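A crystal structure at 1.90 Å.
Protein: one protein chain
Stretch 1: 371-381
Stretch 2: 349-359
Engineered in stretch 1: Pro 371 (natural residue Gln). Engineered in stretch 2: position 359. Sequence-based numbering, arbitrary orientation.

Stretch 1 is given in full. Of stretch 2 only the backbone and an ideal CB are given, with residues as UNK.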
ATOM      1  N   PRO A 371     -20.038  18.580  -7.315  1.00 28.39           N
ATOM      2  CA  PRO A 371     -19.159  19.769  -7.256  1.00 28.31           C
ATOM      3  C   PRO A 371     -17.951  19.565  -6.361  1.00 26.85           C
ATOM      4  O   PRO A 371     -16.914  20.173  -6.597  1.00 27.55           O
ATOM      5  CB  PRO A 371     -20.058  20.866  -6.692  1.00 29.39           C
ATOM      6  CG  PRO A 371     -21.208  20.160  -6.074  1.00 29.97           C
ATOM      7  CD  PRO A 371     -21.396  18.894  -6.843  1.00 30.30           C
ATOM      8  N   SER A 372     -18.077  18.729  -5.338  1.00 26.49           N
ATOM      9  CA  SER A 372     -16.937  18.445  -4.471  1.00 25.21           C
ATOM     10  C   SER A 372     -15.805  17.844  -5.321  1.00 24.49           C
ATOM     11  O   SER A 372     -14.636  18.248  -5.204  1.00 24.79           O
ATOM     12  CB  SER A 372     -17.330  17.491  -3.356  1.00 25.09           C
ATOM     13  OG  SER A 372     -16.258  17.295  -2.438  1.00 26.75           O
ATOM     14  N   ALA A 373     -16.176  16.897  -6.174  1.00 24.61           N
ATOM     15  CA  ALA A 373     -15.226  16.215  -7.046  1.00 24.08           C
ATOM     16  C   ALA A 373     -14.748  17.116  -8.169  1.00 24.04           C
ATOM     17  O   ALA A 373     -13.556  17.151  -8.460  1.00 23.53           O
ATOM     18  CB  ALA A 373     -15.845  14.948  -7.600  1.00 24.55           C
ATOM     19  N   ASP A 374     -15.674  17.842  -8.804  1.00 25.13           N
ATOM     20  CA  ASP A 374     -15.313  18.756  -9.897  1.00 26.04           C
ATOM     21  C   ASP A 374     -14.365  19.852  -9.437  1.00 25.70           C
ATOM     22  O   ASP A 374     -13.376  20.152 -10.125  1.00 25.42           O
ATOM     23  CB  ASP A 374     -16.562  19.384 -10.537  1.00 27.77           C
ATOM     24  CG  ASP A 374     -17.376  18.389 -11.348  1.00 29.09           C
ATOM     25  OD1 ASP A 374     -16.850  17.328 -11.710  1.00 29.56           O
ATOM     26  OD2 ASP A 374     -18.555  18.672 -11.622  1.00 31.20           O
ATOM     27  N   ASP A 375     -14.644  20.438  -8.268  1.00 25.61           N
ATOM     28  CA  ASP A 375     -13.810  21.521  -7.731  1.00 26.28           C
ATOM     29  C   ASP A 375     -12.393  21.029  -7.407  1.00 25.02           C
ATOM     30  O   ASP A 375     -11.415  21.703  -7.711  1.00 24.86           O
ATOM     31  CB  ASP A 375     -14.450  22.156  -6.482  1.00 27.34           C
ATOM     32  CG  ASP A 375     -15.763  22.885  -6.783  1.00 29.90           C
ATOM     33  OD1 ASP A 375     -16.065  23.138  -7.959  1.00 30.27           O
ATOM     34  OD2 ASP A 375     -16.510  23.209  -5.822  1.00 31.75           O
ATOM     35  N   ALA A 376     -12.295  19.847  -6.811  1.00 25.17           N
ATOM     36  CA  ALA A 376     -10.997  19.282  -6.444  1.00 24.23           C
ATOM     37  C   ALA A 376     -10.199  18.903  -7.698  1.00 24.36           C
ATOM     38  O   ALA A 376      -8.998  19.142  -7.755  1.00 23.31           O
ATOM     39  CB  ALA A 376     -11.183  18.083  -5.546  1.00 24.09           C
ATOM     40  N   VAL A 377     -10.860  18.351  -8.708  1.00 22.89           N
ATOM     41  CA  VAL A 377     -10.140  17.983  -9.930  1.00 24.57           C
ATOM     42  C   VAL A 377      -9.579  19.251 -10.606  1.00 25.52           C
ATOM     43  O   VAL A 377      -8.460  19.226 -11.150  1.00 24.89           O
ATOM     44  CB  VAL A 377     -11.004  17.120 -10.863  1.00 24.02           C
ATOM     45  CG1 VAL A 377     -10.383  16.994 -12.254  1.00 25.43           C
ATOM     46  CG2 VAL A 377     -11.197  15.747 -10.236  1.00 23.93           C
ATOM     47  N   LYS A 378     -10.333  20.356 -10.559  1.00 26.92           N
ATOM     48  CA  LYS A 378      -9.840  21.605 -11.137  1.00 29.53           C
ATOM     49  C   LYS A 378      -8.583  22.067 -10.381  1.00 28.30           C
ATOM     50  O   LYS A 378      -7.647  22.562 -10.993  1.00 28.51           O
ATOM     51  CB  LYS A 378     -10.921  22.705 -11.168  1.00 32.94           C
ATOM     52  CG  LYS A 378     -10.433  23.976 -11.837  1.00 37.46           C
ATOM     53  CD  LYS A 378     -11.579  24.891 -12.286  1.00 44.19           C
ATOM     54  CE  LYS A 378     -11.062  25.984 -13.219  1.00 47.14           C
ATOM     55  NZ  LYS A 378     -12.171  26.721 -13.893  1.00 52.06           N
ATOM     56  N   VAL A 379      -8.549  21.873  -9.070  1.00 26.80           N
ATOM     57  CA  VAL A 379      -7.364  22.230  -8.270  1.00 27.31           C
ATOM     58  C   VAL A 379      -6.161  21.393  -8.715  1.00 25.48           C
ATOM     59  O   VAL A 379      -5.066  21.916  -8.932  1.00 23.60           O
ATOM     60  CB  VAL A 379      -7.610  22.029  -6.755  1.00 27.53           C
ATOM     61  CG1 VAL A 379      -6.321  22.108  -5.949  1.00 28.67           C
ATOM     62  CG2 VAL A 379      -8.618  23.039  -6.231  1.00 29.59           C
ATOM     63  N   ILE A 380      -6.384  20.094  -8.863  1.00 24.68           N
ATOM     64  CA  ILE A 380      -5.304  19.181  -9.240  1.00 25.20           C
ATOM     65  C   ILE A 380      -4.764  19.516 -10.645  1.00 25.21           C
ATOM     66  O   ILE A 380      -3.554  19.645 -10.830  1.00 25.21           O
ATOM     67  CB  ILE A 380      -5.789  17.716  -9.160  1.00 24.71           C
ATOM     68  CG1 ILE A 380      -6.185  17.361  -7.712  1.00 25.30           C
ATOM     69  CG2 ILE A 380      -4.714  16.766  -9.659  1.00 24.22           C
ATOM     70  CD1 ILE A 380      -6.886  16.028  -7.579  1.00 24.93           C
ATOM     71  N   GLU A 381      -5.679  19.663 -11.606  1.00 26.29           N
ATOM     72  CA  GLU A 381      -5.367  19.996 -13.002  1.00 28.92           C
ATOM     73  C   GLU A 381      -4.537  21.251 -13.126  1.00 29.36           C
ATOM     74  O   GLU A 381      -3.563  21.296 -13.892  1.00 28.57           O
ATOM     75  CB  GLU A 381      -6.646  20.246 -13.800  1.00 32.25           C
ATOM     76  CG  GLU A 381      -7.428  19.007 -14.141  1.00 36.10           C
ATOM     77  CD  GLU A 381      -8.718  19.312 -14.884  1.00 37.68           C
ATOM     78  OE1 GLU A 381      -9.204  20.469 -14.865  1.00 41.67           O
ATOM     79  OE2 GLU A 381      -9.244  18.369 -15.488  1.00 42.67           O
ATOM     80  N   UNK A 349       2.017  13.684  -6.952  1.00 27.73           N
ATOM     81  CA  UNK A 349       2.179  14.565  -5.802  1.00 28.88           C
ATOM     82  C   UNK A 349       1.056  15.600  -5.692  1.00 28.08           C
ATOM     83  O   UNK A 349       0.740  16.010  -4.598  1.00 29.15           O
ATOM     84  CB  UNK A 349       3.531  15.277  -5.883  1.00 28.88           C
ATOM     85  N   UNK A 350       0.429  15.987  -6.812  1.00 26.75           N
ATOM     86  CA  UNK A 350      -0.623  17.007  -6.810  1.00 27.44           C
ATOM     87  C   UNK A 350      -1.994  16.424  -6.471  1.00 26.34           C
ATOM     88  O   UNK A 350      -2.900  17.142  -6.100  1.00 26.70           O
ATOM     89  CB  UNK A 350      -0.682  17.700  -8.173  1.00 27.44           C
ATOM     90  N   UNK A 351      -2.135  15.114  -6.572  1.00 25.60           N
ATOM     91  CA  UNK A 351      -3.409  14.475  -6.264  1.00 26.19           C
ATOM     92  C   UNK A 351      -3.799  14.568  -4.780  1.00 28.41           C
ATOM     93  O   UNK A 351      -4.961  14.808  -4.467  1.00 27.05           O
ATOM     94  CB  UNK A 351      -3.352  13.005  -6.684  1.00 26.19           C
ATOM     95  N   UNK A 352      -2.823  14.415  -3.886  1.00 30.78           N
ATOM     96  CA  UNK A 352      -3.090  14.360  -2.419  1.00 32.94           C
ATOM     97  C   UNK A 352      -3.863  15.518  -1.790  1.00 34.17           C
ATOM     98  O   UNK A 352      -4.910  15.291  -1.181  1.00 36.20           O
ATOM     99  CB  UNK A 352      -1.751  14.261  -1.686  1.00 32.94           C
ATOM    100  N   UNK A 353      -3.397  16.752  -1.953  1.00 36.24           N
ATOM    101  CA  UNK A 353      -4.106  17.898  -1.376  1.00 37.90           C
ATOM    102  C   UNK A 353      -5.481  18.097  -2.004  1.00 37.34           C
ATOM    103  O   UNK A 353      -6.463  18.375  -1.295  1.00 38.55           O
ATOM    104  CB  UNK A 353      -3.274  19.171  -1.546  1.00 37.90           C
ATOM    105  N   UNK A 354      -5.567  17.916  -3.324  1.00 35.03           N
ATOM    106  CA  UNK A 354      -6.849  18.026  -4.024  1.00 32.21           C
ATOM    107  C   UNK A 354      -7.843  16.948  -3.598  1.00 30.07           C
ATOM    108  O   UNK A 354      -9.050  17.229  -3.433  1.00 29.37           O
ATOM    109  CB  UNK A 354      -6.625  17.947  -5.535  1.00 32.21           C
ATOM    110  N   UNK A 355      -7.348  15.720  -3.423  1.00 27.49           N
ATOM    111  CA  UNK A 355      -8.199  14.608  -3.010  1.00 27.59           C
ATOM    112  C   UNK A 355      -8.747  14.774  -1.569  1.00 27.78           C
ATOM    113  O   UNK A 355      -9.850  14.287  -1.285  1.00 26.99           O
ATOM    114  CB  UNK A 355      -7.411  13.301  -3.117  1.00 27.59           C
ATOM    115  N   UNK A 356      -8.022  15.489  -0.692  1.00 28.69           N
ATOM    116  CA  UNK A 356      -8.511  15.770   0.686  1.00 31.21           C
ATOM    117  C   UNK A 356      -9.849  16.508   0.615  1.00 29.62           C
ATOM    118  O   UNK A 356     -10.844  16.086   1.234  1.00 29.46           O
ATOM    119  CB  UNK A 356      -7.494  16.599   1.473  1.00 31.21           C
ATOM    120  N   UNK A 357      -9.873  17.612  -0.133  1.00 28.31           N
ATOM    121  CA  UNK A 357     -11.090  18.398  -0.298  1.00 28.01           C
ATOM    122  C   UNK A 357     -12.205  17.609  -0.953  1.00 27.29           C
ATOM    123  O   UNK A 357     -13.373  17.742  -0.586  1.00 25.80           O
ATOM    124  CB  UNK A 357     -10.797  19.652  -1.124  1.00 28.01           C
ATOM    125  N   UNK A 358     -11.831  16.823  -1.956  1.00 26.17           N
ATOM    126  CA  UNK A 358     -12.774  16.014  -2.698  1.00 26.94           C
ATOM    127  C   UNK A 358     -13.636  15.168  -1.757  1.00 26.36           C
ATOM    128  O   UNK A 358     -14.868  15.180  -1.860  1.00 28.19           O
ATOM    129  CB  UNK A 358     -12.031  15.118  -3.691  1.00 26.94           C
ATOM    130  N   UNK A 359     -12.994  14.453  -0.845  1.00 25.39           N
ATOM    131  CA  UNK A 359     -13.727  13.622   0.104  1.00 25.14           C
ATOM    132  C   UNK A 359     -14.324  14.463   1.250  1.00 25.37           C
ATOM    133  O   UNK A 359     -15.487  14.282   1.596  1.00 26.88           O
ATOM    134  CB  UNK A 359     -12.804  12.540   0.669  1.00 25.14           C
TER

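The two helices run nearly antiparallel, at 167°, and their axes approach to 8.1 Å.

Position 349 lies beyond the reach of stretch 1, which therefore sets no preference; it is Ser 349.

At position 350 CA-to-CB points toward the other helix, and the ideal CB is 4.4 Å from Ile 380 O. A long polar or medium apolar side chain that then turns out would suit. The residue is Glu 350: its CB lies 4.4 Å from Ile 380 CG2, while its end leads away, so the carboxylate is not pressed against the isoleucine.

Position 351 points away, yet its ideal CB is 4.7 Å from Ile 380 CD1. An apolar side chain, branched or not, could border Ile 380. Val 351 does so, with CG2 4.3 Å from Ile 380 CG2.

Positions 352 and 353 have nothing of stretch 1 within 5.5 Å of their ideal CB atoms, and many residues would serve. They are Trp 352, pointing away, and Thr 353, pointing sideways.

Position 354 is the most constrained. Its CA is 5.0 Å from the CA of Ala 376, and an ideal CB would fall 2.3 Å from Ile 380 CG1, a clash. With helical angles of -65/-41 the backbone does not itself demand glycine; the neighbour does. Gly 354 leaves its CA 3.8 Å from Ile 380 CG1, and the isoleucine packs as a knob among Gly 354, Glu 350, Val 351 and position 355.

Position 355 points away, with its ideal CB 5.3 Å from Ile 380 CD1; stretch 1 would tolerate various side chains. Ala 355 completes the hole around Ile 380.

Position 356 points sideways with nothing of stretch 1 within 5.5 Å of its ideal CB, so many residues would serve; it is Glu 356.

Position 357 points toward stretch 1, its ideal CB 4.7 Å from Ala 376 CB. Small or polar residues could sit at this border, and Asn 357 does.

Position 358 points sideways, its ideal CB 3.6 Å from Ala 376 CB, beside the small side chains of Ala 373 and Ala 376. An apolar residue fits, and Leu 358 fills the site: CB packs 3.6 Å from Ala 376 CB, and CD1 reaches 4.2 Å from Ala 373 CB. Its backbone contributes too, since Ser 372 OG donates a 2.6 Å hydrogen bond to Leu 358 O.

Position 359 points away, and stretch 1 sets no preference; the residue is Lys 359, an engineered substitution.

Stretch 2 349-359: SEVWTGAENLK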
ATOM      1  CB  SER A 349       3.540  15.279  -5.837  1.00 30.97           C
ATOM      2  OG  SER A 349       3.598  16.185  -6.916  1.00 34.35           O
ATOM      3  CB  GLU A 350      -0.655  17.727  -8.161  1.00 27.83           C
ATOM      4  CG  GLU A 350       0.722  18.263  -8.559  1.00 29.35           C
ATOM      5  CD  GLU A 350       1.351  19.107  -7.467  1.00 30.44           C
ATOM      6  OE1 GLU A 350       0.657  19.993  -6.911  1.00 30.83           O
ATOM      7  OE2 GLU A 350       2.531  18.866  -7.150  1.00 32.99           O
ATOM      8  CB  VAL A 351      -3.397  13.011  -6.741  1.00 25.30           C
ATOM      9  CG1 VAL A 351      -4.666  12.263  -6.320  1.00 24.87           C
ATOM     10  CG2 VAL A 351      -3.247  12.969  -8.256  1.00 25.40           C
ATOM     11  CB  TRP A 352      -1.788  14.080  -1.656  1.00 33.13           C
ATOM     12  CG  TRP A 352      -1.167  12.802  -2.112  1.00 32.13           C
ATOM     13  CD1 TRP A 352      -0.023  12.662  -2.841  1.00 31.49           C
ATOM     14  CD2 TRP A 352      -1.695  11.479  -1.928  1.00 31.02           C
ATOM     15  NE1 TRP A 352       0.208  11.333  -3.098  1.00 31.74           N
ATOM     16  CE2 TRP A 352      -0.804  10.586  -2.555  1.00 30.81           C
ATOM     17  CE3 TRP A 352      -2.830  10.961  -1.273  1.00 30.90           C
ATOM     18  CZ2 TRP A 352      -1.003   9.208  -2.553  1.00 30.27           C
ATOM     19  CZ3 TRP A 352      -3.035   9.586  -1.272  1.00 30.55           C
ATOM     20  CH2 TRP A 352      -2.121   8.724  -1.909  1.00 31.15           C
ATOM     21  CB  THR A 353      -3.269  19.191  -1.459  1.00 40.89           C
ATOM     22  OG1 THR A 353      -2.839  19.407  -2.808  1.00 43.72           O
ATOM     23  CG2 THR A 353      -2.046  19.061  -0.578  1.00 42.82           C
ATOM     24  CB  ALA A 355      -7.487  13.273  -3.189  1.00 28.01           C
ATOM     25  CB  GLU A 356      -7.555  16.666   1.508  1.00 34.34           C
ATOM     26  CG  GLU A 356      -6.198  16.110   1.893  1.00 37.46           C
ATOM     27  CD  GLU A 356      -5.348  17.121   2.696  1.00 40.26           C
ATOM     28  OE1 GLU A 356      -5.911  17.969   3.438  1.00 41.65           O
ATOM     29  OE2 GLU A 356      -4.107  17.072   2.586  1.00 43.53           O
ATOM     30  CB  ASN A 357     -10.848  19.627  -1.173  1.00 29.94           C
ATOM     31  CG  ASN A 357      -9.810  20.558  -0.604  1.00 30.79           C
ATOM     32  OD1 ASN A 357      -8.956  20.154   0.172  1.00 32.15           O
ATOM     33  ND2 ASN A 357      -9.884  21.812  -0.990  1.00 33.25           N
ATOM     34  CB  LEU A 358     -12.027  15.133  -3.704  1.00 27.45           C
ATOM     35  CG  LEU A 358     -12.825  14.152  -4.569  1.00 28.73           C
ATOM     36  CD1 LEU A 358     -12.118  13.921  -5.899  1.00 29.39           C
ATOM     37  CD2 LEU A 358     -13.090  12.828  -3.849  1.00 29.14           C
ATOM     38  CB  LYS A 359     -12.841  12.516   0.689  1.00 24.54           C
ATOM     39  CG  LYS A 359     -12.360  11.417  -0.294  1.00 25.20           C
ATOM     40  CD  LYS A 359     -13.471  10.609  -1.009  1.00 23.68           C
ATOM     41  CE  LYS A 359     -14.449   9.896  -0.060  1.00 26.14           C
ATOM     42  NZ  LYS A 359     -15.484  10.790   0.581  1.00 27.21           N
TER
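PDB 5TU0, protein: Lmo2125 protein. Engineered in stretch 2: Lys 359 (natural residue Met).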